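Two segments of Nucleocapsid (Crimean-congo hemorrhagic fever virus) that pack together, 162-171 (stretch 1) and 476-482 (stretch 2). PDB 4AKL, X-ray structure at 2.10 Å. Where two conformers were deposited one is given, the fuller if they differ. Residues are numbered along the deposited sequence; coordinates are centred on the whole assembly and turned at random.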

# COMPACT_ATOMS: atom_id res chain seq x y z
N ILE A 162 -0.23 27.54 -3.20
CA ILE A 162 -0.61 26.43 -2.33
C ILE A 162 0.55 25.93 -1.47
O ILE A 162 0.40 24.94 -0.78
N VAL A 163 1.70 26.61 -1.49
CA VAL A 163 2.85 26.17 -0.71
C VAL A 163 2.54 26.05 0.79
O VAL A 163 2.80 25.01 1.40
N MET A 164 1.99 27.09 1.37
CA MET A 164 1.67 27.06 2.79
C MET A 164 0.63 25.92 3.11
O MET A 164 0.80 25.22 4.08
N SER A 165 -0.38 25.74 2.26
CA SER A 165 -1.37 24.64 2.44
C SER A 165 -0.72 23.27 2.42
O SER A 165 -1.03 22.43 3.24
N VAL A 166 0.18 23.04 1.49
CA VAL A 166 0.92 21.78 1.46
C VAL A 166 1.75 21.60 2.73
O VAL A 166 1.76 20.54 3.31
N LYS A 167 2.44 22.66 3.14
CA LYS A 167 3.24 22.66 4.38
C LYS A 167 2.39 22.40 5.64
O LYS A 167 2.85 21.74 6.59
N GLU A 168 1.15 22.90 5.65
CA GLU A 168 0.21 22.61 6.76
C GLU A 168 -0.18 21.12 6.79
O GLU A 168 -0.21 20.52 7.87
N MET A 169 -0.47 20.55 5.61
CA MET A 169 -0.74 19.11 5.46
C MET A 169 0.38 18.27 6.03
O MET A 169 0.12 17.39 6.82
N LEU A 170 1.62 18.57 5.64
CA LEU A 170 2.81 17.91 6.19
C LEU A 170 2.99 18.03 7.72
O LEU A 170 3.41 17.06 8.38
N SER A 171 2.69 19.20 8.28
CA SER A 171 2.74 19.38 9.75
C SER A 171 1.78 18.44 10.48
O SER A 171 2.12 17.87 11.55
N ALA A 476 8.88 10.20 2.88
CA ALA A 476 8.13 11.11 1.99
C ALA A 476 7.97 12.50 2.63
O ALA A 476 8.17 13.52 1.97
N THR A 477 7.65 12.50 3.92
CA THR A 477 7.34 13.71 4.68
C THR A 477 8.50 14.68 4.96
O THR A 477 8.29 15.72 5.59
N SER A 478 9.71 14.32 4.51
CA SER A 478 10.89 15.16 4.59
C SER A 478 11.04 16.05 3.36
O SER A 478 11.91 16.88 3.32
N ALA A 479 10.18 15.88 2.36
CA ALA A 479 10.30 16.64 1.12
C ALA A 479 10.33 18.15 1.34
O ALA A 479 9.61 18.68 2.19
N ASN A 480 11.19 18.80 0.57
CA ASN A 480 11.22 20.25 0.48
C ASN A 480 10.17 20.74 -0.53
O ASN A 480 10.27 20.52 -1.73
N ILE A 481 9.15 21.40 -0.02
CA ILE A 481 8.10 21.95 -0.86
C ILE A 481 8.60 23.32 -1.36
O ILE A 481 8.94 24.19 -0.55
N ILE A 482 8.65 23.49 -2.69
CA ILE A 482 9.06 24.76 -3.31
C ILE A 482 8.19 25.14 -4.52
O ILE A 482 8.36 26.19 -5.13
OXT ILE A 482 7.28 24.42 -4.93

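The extreme C-terminus of the chain lies along one helix, and the contact is mainly apolar side-chain packing; no hydrogen bond crosses between the stretches, and together they bury a modest 350 Å².

A476 opens a short 3-10 segment and makes no contact with the helix, but its carbonyl O accepts a hydrogen bond from A479 N at 3.1 Å, which closes the turn. T477 follows, its CA 6.4 Å from the CA of L170. The CA-to-CB bond of T477 runs sideways and chi1 is t (-151°), which leaves T477 OG1 3.2 Å from L170 CD2. That is a tight approach of a hydroxyl to a methyl, and OG1, buried here, finds no polar partner anywhere in the model. S478 points away and stays exposed, a fitting place for a small polar residue.

A479 offers the helix mainly its backbone, with its O 4.3 Å from L170 CD1. N480 begins the strand with its CA-to-CB bond directed away from the helix, as the alternation of an extended chain would lead one to expect before the inward-facing I481.

I481 is the centre of the contact. Its CA-to-CB bond points toward the helix, and with chi1 and chi2 both m, I481 CG1 lies 3.7 Å from V166 CG1 and 3.7 Å from L170 CD1. The CA-to-CB bonds of V166 (chi1 t) and L170 (m, t) both point toward stretch 2, and their four-residue spacing, one helical turn, places them on the same face. A branched aliphatic residue suits this apolar site. K167, with chi1 m and the rest of its chain extended, starts sideways, but its CE comes within 3.9 Å of I481 O; its aliphatic portion thus covers the margin.

The CA-to-CB bond of I482 (p, t) points away; its terminal carboxylate OXT is 4.3 Å from V163 CG2, a loose contact.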

# COMPACT_ATOMS: atom_id res chain seq x y z
CB ILE A 162 -1.23 25.29 -3.12
CG1 ILE A 162 -0.18 24.53 -3.95
CG2 ILE A 162 -2.36 25.83 -4.00
CD1 ILE A 162 -0.68 23.21 -4.46
CB VAL A 163 4.11 27.08 -0.95
CG1 VAL A 163 5.13 26.89 0.15
CG2 VAL A 163 4.75 26.74 -2.28
CB MET A 164 1.24 28.46 3.28
CG MET A 164 2.42 29.34 3.92
SD MET A 164 4.15 29.16 3.32
CE MET A 164 4.36 30.68 2.35
CB SER A 165 -2.46 24.68 1.35
OG SER A 165 -3.43 25.67 1.62
CB VAL A 166 1.80 21.68 0.19
CG1 VAL A 166 2.77 20.49 0.26
CG2 VAL A 166 0.90 21.62 -1.05
CB LYS A 167 4.09 23.92 4.50
CG LYS A 167 5.36 23.88 3.60
CD LYS A 167 6.24 25.10 3.76
CE LYS A 167 7.63 24.92 3.03
NZ LYS A 167 8.49 26.14 3.10
CB GLU A 168 -1.04 23.49 6.69
CG GLU A 168 -2.11 23.14 7.71
CD GLU A 168 -3.39 23.90 7.50
OE1 GLU A 168 -3.40 25.00 6.88
OE2 GLU A 168 -4.41 23.37 7.96
CB MET A 169 -1.00 18.71 4.00
CG MET A 169 -2.34 19.23 3.50
SD MET A 169 -2.67 18.84 1.79
CE MET A 169 -3.21 17.14 1.97
CB LEU A 170 4.06 18.41 5.48
CG LEU A 170 4.28 17.86 4.08
CD1 LEU A 170 5.48 18.61 3.43
CD2 LEU A 170 4.59 16.36 4.14
CB SER A 171 2.40 20.82 10.13
OG SER A 171 3.30 21.74 9.49
CB ALA A 476 6.77 10.54 1.65
CB THR A 477 6.64 13.33 6.00
OG1 THR A 477 5.75 14.39 6.40
CG2 THR A 477 7.64 13.03 7.11
CB SER A 478 12.16 14.29 4.71
OG SER A 478 12.15 13.57 5.93
CB ALA A 479 9.18 16.30 0.18
CB ASN A 480 12.63 20.77 0.08
CG ASN A 480 13.67 20.54 1.18
OD1 ASN A 480 13.33 20.45 2.36
ND2 ASN A 480 14.93 20.45 0.78
CB ILE A 481 6.78 22.13 -0.10
CG1 ILE A 481 6.41 20.88 0.68
CG2 ILE A 481 5.69 22.49 -1.07
CD1 ILE A 481 6.35 19.65 -0.14
CB ILE A 482 10.56 24.76 -3.68
CG1 ILE A 482 10.95 23.55 -4.54
CG2 ILE A 482 11.41 24.77 -2.41
CD1 ILE A 482 12.30 23.74 -5.24